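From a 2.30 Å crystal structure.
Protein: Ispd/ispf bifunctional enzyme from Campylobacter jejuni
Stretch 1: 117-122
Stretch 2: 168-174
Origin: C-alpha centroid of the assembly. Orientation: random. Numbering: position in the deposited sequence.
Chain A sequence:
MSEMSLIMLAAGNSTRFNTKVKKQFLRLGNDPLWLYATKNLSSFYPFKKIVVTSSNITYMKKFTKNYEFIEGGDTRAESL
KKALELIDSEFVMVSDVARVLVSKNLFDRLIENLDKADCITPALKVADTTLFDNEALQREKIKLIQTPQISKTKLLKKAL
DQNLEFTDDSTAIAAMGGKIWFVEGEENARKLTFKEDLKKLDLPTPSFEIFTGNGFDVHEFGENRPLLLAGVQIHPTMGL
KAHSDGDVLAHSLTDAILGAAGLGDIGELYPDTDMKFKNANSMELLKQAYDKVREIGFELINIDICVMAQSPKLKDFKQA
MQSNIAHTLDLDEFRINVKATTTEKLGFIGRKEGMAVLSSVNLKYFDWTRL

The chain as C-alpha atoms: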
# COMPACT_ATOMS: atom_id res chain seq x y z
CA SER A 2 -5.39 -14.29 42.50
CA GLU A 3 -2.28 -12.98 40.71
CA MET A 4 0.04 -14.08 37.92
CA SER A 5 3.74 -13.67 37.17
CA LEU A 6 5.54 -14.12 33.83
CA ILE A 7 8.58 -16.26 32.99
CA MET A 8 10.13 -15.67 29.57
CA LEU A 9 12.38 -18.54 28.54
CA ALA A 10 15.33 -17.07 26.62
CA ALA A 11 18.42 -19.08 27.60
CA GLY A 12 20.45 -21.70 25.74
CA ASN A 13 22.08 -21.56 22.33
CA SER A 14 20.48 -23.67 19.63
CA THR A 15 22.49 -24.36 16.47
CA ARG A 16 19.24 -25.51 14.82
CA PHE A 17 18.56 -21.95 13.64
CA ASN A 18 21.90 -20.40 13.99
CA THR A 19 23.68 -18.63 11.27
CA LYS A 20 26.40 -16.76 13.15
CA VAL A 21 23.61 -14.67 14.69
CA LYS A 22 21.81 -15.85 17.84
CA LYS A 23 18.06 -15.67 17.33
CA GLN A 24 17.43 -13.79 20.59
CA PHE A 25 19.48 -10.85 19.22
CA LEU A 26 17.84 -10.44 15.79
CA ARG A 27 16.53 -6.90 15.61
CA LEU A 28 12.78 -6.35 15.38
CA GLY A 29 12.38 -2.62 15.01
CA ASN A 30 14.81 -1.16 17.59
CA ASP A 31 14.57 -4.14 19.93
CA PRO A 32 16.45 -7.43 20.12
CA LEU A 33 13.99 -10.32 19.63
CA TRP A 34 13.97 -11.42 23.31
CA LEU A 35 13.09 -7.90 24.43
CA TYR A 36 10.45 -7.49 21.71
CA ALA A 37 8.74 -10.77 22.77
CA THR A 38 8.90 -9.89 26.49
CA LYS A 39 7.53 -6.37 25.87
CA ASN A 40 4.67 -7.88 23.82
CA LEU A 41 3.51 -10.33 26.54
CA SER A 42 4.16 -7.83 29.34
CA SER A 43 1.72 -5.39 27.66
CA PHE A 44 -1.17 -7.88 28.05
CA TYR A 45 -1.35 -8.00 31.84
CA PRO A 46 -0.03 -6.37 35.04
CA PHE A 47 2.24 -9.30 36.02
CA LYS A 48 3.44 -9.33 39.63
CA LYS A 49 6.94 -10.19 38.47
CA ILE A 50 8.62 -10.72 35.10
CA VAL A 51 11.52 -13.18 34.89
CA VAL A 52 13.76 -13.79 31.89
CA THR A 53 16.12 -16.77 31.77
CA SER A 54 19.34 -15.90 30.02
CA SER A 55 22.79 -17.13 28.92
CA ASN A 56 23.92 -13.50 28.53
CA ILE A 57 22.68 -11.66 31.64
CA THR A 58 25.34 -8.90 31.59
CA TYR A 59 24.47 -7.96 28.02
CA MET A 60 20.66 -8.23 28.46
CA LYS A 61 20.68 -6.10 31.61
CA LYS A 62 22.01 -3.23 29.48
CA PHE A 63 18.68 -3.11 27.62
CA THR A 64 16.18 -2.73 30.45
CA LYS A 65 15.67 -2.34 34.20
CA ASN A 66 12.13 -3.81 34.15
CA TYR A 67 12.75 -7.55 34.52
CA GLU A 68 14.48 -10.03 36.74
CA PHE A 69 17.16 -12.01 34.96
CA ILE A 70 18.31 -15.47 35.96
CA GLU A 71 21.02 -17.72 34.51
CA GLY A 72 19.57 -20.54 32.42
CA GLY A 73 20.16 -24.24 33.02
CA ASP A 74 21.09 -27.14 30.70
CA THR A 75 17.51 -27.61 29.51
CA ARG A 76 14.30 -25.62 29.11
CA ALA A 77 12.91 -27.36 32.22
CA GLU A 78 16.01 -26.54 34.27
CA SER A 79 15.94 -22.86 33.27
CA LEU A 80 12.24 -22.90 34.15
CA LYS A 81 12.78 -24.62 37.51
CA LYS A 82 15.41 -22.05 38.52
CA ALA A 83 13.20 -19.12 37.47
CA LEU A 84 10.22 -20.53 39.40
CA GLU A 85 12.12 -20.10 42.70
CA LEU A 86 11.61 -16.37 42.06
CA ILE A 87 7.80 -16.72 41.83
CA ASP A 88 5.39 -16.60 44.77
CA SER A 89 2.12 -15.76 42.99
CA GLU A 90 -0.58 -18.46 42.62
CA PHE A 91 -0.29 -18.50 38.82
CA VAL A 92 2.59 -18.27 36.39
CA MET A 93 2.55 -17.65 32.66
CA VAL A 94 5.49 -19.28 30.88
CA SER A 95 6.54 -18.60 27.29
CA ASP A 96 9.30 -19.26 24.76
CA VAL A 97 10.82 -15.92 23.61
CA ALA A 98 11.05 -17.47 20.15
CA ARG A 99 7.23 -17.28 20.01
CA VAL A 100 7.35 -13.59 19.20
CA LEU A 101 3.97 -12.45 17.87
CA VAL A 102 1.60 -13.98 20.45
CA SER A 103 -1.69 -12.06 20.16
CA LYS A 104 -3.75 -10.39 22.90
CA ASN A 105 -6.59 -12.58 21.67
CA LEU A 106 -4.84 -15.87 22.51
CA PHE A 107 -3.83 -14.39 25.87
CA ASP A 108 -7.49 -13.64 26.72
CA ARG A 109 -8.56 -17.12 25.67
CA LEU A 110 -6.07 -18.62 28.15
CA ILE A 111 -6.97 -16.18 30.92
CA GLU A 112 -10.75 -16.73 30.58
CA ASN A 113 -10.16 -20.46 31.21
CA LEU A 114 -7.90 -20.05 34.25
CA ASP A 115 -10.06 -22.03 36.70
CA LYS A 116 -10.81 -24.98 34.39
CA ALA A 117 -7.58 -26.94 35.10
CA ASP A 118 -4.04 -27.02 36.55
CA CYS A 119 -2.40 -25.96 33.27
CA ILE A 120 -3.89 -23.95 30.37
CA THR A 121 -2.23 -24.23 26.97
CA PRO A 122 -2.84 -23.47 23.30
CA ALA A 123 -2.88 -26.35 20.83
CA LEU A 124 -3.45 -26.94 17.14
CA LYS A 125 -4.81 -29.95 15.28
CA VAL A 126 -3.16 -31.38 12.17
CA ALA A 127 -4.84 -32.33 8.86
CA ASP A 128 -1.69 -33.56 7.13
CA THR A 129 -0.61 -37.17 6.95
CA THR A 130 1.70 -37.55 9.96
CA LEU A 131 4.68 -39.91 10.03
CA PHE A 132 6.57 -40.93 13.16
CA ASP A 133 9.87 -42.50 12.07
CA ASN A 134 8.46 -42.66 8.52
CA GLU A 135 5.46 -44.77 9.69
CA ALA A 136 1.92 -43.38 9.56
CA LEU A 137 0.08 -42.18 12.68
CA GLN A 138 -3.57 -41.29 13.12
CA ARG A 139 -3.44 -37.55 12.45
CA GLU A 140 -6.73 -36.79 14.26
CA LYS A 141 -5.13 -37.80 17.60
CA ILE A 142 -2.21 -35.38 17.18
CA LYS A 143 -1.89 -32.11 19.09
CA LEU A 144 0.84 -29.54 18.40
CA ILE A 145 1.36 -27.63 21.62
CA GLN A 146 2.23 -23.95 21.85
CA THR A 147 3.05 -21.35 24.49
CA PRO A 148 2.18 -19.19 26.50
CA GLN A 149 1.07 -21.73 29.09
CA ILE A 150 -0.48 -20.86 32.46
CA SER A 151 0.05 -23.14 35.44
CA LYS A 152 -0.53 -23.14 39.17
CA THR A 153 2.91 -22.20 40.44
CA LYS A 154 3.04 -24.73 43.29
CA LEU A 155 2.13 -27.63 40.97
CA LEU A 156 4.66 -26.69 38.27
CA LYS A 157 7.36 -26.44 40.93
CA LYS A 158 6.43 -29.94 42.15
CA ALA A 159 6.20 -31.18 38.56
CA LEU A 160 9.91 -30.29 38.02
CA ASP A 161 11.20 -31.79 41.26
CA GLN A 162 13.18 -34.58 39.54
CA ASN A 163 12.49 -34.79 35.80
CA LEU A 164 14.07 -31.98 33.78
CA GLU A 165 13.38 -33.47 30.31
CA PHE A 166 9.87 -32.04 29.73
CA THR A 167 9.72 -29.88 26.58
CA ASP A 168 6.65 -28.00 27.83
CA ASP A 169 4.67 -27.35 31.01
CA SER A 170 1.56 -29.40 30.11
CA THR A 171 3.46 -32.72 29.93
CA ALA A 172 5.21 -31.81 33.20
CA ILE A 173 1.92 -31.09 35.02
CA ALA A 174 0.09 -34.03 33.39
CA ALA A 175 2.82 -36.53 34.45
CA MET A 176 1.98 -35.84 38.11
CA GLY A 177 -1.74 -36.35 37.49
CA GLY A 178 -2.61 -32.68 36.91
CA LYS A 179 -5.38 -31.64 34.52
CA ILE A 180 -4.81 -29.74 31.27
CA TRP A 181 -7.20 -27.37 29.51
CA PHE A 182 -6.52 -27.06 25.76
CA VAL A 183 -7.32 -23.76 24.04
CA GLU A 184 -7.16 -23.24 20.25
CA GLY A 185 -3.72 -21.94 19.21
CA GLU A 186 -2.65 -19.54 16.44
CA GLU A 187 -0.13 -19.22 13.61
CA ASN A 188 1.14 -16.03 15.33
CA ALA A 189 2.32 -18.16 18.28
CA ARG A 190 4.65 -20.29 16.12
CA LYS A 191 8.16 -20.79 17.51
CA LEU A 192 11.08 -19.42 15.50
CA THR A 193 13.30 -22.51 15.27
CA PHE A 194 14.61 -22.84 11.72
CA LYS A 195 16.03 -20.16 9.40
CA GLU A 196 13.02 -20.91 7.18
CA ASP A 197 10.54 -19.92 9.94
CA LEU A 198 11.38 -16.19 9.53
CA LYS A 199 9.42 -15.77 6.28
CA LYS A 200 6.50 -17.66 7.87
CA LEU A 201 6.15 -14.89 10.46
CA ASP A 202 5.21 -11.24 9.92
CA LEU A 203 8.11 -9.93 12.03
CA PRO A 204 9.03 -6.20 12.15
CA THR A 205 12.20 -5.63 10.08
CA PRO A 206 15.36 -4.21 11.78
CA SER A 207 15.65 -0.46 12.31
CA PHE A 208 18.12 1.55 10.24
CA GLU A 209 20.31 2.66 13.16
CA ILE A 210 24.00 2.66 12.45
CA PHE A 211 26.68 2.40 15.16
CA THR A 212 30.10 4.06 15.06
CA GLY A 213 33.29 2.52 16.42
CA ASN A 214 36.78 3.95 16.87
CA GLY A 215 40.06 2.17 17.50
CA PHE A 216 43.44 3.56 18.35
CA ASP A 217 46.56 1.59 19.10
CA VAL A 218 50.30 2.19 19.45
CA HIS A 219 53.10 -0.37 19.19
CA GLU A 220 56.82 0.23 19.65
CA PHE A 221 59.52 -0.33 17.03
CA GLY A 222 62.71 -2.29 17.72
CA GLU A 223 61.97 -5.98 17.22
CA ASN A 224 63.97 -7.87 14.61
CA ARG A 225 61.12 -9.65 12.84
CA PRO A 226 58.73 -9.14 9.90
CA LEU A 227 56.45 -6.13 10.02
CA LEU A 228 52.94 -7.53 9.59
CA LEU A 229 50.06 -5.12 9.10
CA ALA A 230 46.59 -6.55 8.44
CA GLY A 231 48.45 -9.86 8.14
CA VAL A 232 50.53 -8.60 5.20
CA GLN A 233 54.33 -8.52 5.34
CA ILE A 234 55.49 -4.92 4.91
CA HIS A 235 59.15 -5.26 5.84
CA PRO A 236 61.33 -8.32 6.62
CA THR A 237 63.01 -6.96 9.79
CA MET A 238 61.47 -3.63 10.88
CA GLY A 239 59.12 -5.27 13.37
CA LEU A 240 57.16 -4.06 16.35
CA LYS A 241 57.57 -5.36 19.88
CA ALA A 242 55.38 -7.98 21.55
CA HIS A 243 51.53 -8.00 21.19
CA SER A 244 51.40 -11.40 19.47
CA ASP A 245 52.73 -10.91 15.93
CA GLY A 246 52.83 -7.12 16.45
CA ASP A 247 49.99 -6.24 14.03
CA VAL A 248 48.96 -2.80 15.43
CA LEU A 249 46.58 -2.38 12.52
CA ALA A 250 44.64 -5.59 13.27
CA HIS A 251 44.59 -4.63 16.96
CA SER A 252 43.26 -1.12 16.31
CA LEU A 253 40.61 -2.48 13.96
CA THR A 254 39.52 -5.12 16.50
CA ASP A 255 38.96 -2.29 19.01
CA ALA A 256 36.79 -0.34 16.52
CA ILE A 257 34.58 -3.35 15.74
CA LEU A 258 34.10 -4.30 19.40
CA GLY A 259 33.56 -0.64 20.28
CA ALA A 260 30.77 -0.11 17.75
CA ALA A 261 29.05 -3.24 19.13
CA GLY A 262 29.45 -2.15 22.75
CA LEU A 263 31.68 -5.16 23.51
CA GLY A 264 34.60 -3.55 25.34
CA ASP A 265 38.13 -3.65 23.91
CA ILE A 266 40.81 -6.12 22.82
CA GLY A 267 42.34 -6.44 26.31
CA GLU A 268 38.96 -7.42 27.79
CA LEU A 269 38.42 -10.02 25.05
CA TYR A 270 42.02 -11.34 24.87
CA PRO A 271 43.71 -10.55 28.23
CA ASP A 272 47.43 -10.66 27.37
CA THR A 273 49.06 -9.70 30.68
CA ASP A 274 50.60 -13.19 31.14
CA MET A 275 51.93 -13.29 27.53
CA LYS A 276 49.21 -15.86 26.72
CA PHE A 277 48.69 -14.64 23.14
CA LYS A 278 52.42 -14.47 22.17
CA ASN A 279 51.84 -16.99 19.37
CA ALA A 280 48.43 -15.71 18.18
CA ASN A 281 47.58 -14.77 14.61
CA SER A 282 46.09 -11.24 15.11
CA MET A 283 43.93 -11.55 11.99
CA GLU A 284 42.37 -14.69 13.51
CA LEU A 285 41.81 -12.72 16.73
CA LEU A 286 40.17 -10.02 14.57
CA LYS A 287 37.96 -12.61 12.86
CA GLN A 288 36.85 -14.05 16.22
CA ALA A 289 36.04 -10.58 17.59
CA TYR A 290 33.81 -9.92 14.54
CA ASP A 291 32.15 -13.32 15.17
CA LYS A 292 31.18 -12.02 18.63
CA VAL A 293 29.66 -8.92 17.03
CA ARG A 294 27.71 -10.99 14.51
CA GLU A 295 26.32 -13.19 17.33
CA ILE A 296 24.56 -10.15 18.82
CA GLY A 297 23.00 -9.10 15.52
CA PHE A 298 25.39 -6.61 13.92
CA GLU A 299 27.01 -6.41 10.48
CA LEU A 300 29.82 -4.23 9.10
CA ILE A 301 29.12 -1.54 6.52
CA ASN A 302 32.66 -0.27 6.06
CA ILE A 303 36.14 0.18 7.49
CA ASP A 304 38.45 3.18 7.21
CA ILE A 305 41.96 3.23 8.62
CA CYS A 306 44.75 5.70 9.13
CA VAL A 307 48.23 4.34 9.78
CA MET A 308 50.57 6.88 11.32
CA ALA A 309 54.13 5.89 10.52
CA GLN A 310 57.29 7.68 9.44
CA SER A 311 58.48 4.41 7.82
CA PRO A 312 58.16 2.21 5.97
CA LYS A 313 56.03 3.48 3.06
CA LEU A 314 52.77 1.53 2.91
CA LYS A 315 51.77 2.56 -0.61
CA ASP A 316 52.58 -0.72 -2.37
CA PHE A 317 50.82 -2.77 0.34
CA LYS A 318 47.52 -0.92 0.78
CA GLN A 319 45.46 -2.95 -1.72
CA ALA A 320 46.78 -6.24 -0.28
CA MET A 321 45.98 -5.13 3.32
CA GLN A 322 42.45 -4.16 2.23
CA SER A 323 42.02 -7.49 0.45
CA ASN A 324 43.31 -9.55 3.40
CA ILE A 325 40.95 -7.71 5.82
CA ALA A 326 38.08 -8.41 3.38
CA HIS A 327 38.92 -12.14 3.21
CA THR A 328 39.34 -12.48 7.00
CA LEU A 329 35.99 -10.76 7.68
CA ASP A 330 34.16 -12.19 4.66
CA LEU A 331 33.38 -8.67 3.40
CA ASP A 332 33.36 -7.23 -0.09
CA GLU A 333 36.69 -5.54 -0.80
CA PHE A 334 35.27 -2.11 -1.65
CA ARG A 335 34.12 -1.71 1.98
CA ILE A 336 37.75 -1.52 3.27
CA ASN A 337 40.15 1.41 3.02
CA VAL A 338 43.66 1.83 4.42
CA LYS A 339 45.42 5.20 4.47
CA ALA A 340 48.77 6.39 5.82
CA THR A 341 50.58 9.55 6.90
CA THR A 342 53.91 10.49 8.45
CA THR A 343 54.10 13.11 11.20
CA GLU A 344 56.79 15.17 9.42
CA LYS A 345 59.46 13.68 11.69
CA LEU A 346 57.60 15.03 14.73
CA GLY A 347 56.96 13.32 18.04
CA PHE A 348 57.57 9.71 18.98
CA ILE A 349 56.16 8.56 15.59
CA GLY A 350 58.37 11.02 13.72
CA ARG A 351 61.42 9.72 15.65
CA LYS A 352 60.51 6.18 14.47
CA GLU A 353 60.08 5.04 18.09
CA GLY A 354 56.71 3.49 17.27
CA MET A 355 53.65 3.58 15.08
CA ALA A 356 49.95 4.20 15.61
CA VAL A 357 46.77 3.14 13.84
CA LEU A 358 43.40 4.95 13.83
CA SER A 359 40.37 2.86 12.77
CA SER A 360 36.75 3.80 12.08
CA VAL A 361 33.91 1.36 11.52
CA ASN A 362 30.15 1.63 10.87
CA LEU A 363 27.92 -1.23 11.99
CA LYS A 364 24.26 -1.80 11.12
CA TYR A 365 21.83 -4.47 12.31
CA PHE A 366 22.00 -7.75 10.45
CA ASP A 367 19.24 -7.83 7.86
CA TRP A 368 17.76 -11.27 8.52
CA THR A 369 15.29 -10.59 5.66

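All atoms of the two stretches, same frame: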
# COMPACT_ATOMS: atom_id res chain seq x y z
N ALA A 117 -8.59 -25.88 34.96
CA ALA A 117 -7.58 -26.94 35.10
C ALA A 117 -6.32 -26.48 35.84
O ALA A 117 -6.26 -25.35 36.34
CB ALA A 117 -7.23 -27.52 33.71
N ASP A 118 -5.31 -27.36 35.91
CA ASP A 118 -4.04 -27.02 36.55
C ASP A 118 -3.07 -26.30 35.59
O ASP A 118 -2.21 -25.54 36.02
CB ASP A 118 -3.36 -28.26 37.12
CG ASP A 118 -4.23 -29.00 38.12
OD1 ASP A 118 -4.77 -28.34 39.04
OD2 ASP A 118 -4.45 -30.23 38.04
N CYS A 119 -3.23 -26.57 34.29
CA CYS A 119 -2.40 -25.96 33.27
C CYS A 119 -3.26 -25.64 32.05
O CYS A 119 -4.03 -26.49 31.58
CB CYS A 119 -1.26 -26.90 32.90
SG CYS A 119 -0.15 -26.32 31.60
N ILE A 120 -3.16 -24.40 31.56
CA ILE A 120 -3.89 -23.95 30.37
C ILE A 120 -2.92 -23.66 29.23
O ILE A 120 -1.99 -22.87 29.38
CB ILE A 120 -4.72 -22.67 30.65
CG1 ILE A 120 -5.19 -22.59 32.13
CG2 ILE A 120 -5.87 -22.56 29.63
CD1 ILE A 120 -6.19 -23.69 32.57
N THR A 121 -3.17 -24.28 28.08
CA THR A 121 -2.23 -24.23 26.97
C THR A 121 -2.95 -24.16 25.63
O THR A 121 -4.02 -24.76 25.46
CB THR A 121 -1.27 -25.47 27.02
OG1 THR A 121 -0.33 -25.41 25.93
CG2 THR A 121 -2.02 -26.75 26.73
N PRO A 122 -2.37 -23.43 24.68
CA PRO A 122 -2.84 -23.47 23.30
C PRO A 122 -2.37 -24.73 22.59
O PRO A 122 -1.34 -25.31 22.93
CB PRO A 122 -2.21 -22.21 22.66
CG PRO A 122 -1.48 -21.51 23.74
CD PRO A 122 -1.25 -22.49 24.85
N ASP A 168 7.65 -29.02 27.53
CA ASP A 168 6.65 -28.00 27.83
C ASP A 168 6.12 -28.21 29.25
O ASP A 168 6.53 -29.14 29.95
CB ASP A 168 5.51 -28.01 26.80
CG ASP A 168 4.34 -28.90 27.21
OD1 ASP A 168 4.57 -30.00 27.76
OD2 ASP A 168 3.14 -28.57 27.03
N ASP A 169 5.21 -27.33 29.66
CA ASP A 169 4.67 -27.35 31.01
C ASP A 169 3.49 -28.31 31.16
O ASP A 169 3.27 -28.85 32.24
CB ASP A 169 4.30 -25.94 31.46
CG ASP A 169 5.48 -24.97 31.37
OD1 ASP A 169 6.61 -25.40 31.05
OD2 ASP A 169 5.38 -23.75 31.59
N SER A 170 2.74 -28.52 30.07
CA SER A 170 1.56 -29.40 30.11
C SER A 170 1.93 -30.87 30.37
O SER A 170 1.29 -31.53 31.21
CB SER A 170 0.69 -29.24 28.85
OG SER A 170 1.22 -29.96 27.74
N THR A 171 2.96 -31.37 29.68
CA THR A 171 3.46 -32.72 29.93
C THR A 171 4.03 -32.85 31.34
O THR A 171 3.92 -33.91 31.95
CB THR A 171 4.53 -33.15 28.92
OG1 THR A 171 5.58 -32.16 28.88
CG2 THR A 171 3.97 -33.19 27.52
N ALA A 172 4.66 -31.79 31.84
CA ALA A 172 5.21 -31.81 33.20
C ALA A 172 4.08 -31.95 34.22
O ALA A 172 4.13 -32.83 35.07
CB ALA A 172 6.05 -30.56 33.47
N ILE A 173 3.07 -31.09 34.11
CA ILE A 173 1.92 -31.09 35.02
C ILE A 173 1.10 -32.38 34.90
O ILE A 173 0.71 -32.96 35.91
CB ILE A 173 1.02 -29.86 34.75
CG1 ILE A 173 1.77 -28.55 35.06
CG2 ILE A 173 -0.32 -29.98 35.49
CD1 ILE A 173 1.61 -28.03 36.48
N ALA A 174 0.85 -32.81 33.66
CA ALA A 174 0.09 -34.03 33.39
C ALA A 174 0.74 -35.29 34.00
O ALA A 174 0.03 -36.16 34.51
CB ALA A 174 -0.13 -34.21 31.90

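A helix can pack against a strand without a single hydrogen bond between them, while polar groups at its start are bonded to one another; the contact between residues 168-174 and 117-122 is a compact example. Asp168, at the N-cap, accepts from the backbone of Thr171, with Thr171 N 2.9 Å from Asp168 OD1 in a nearly straight bond. The same carboxylate receives two hydroxyls: Thr171 OG1 lies 2.6 Å from Asp168 OD1, and Ser170 OG a very short 2.5 Å from Asp168 OD2. Asp169 approaches Cys119 with both backbone and side chain: its C lies 4.2 Å and its CB 4.5 Å from Cys119 SG. At Ser170 the two segments come closest, its CA 6.1 Å from Cys119 CA. The Cys119 thiol, in the t rotamer, reaches to 3.8 Å between SG and Ser170 CA, while Thr121 CG2 rests 4.2 Å from Ser170 CB. Ser170 OG is bonded to Asp168, and it is the carbons CA and CB of Ser170 that meet the strand. Thr171 and Ala172 make no contact with stretch 1. One turn beyond Asp169, whose O accepts from Ile173 N at 2.9 Å, Ile173 points toward stretch 1: its CG1 lies 4.1 Å from Cys119 CB in the strand, and its CG2 3.9 Å from Asp118 CB in the loop just before it. Strand alternation completes the fit, since Cys119 and Thr121 point toward the helix and Ile120 away.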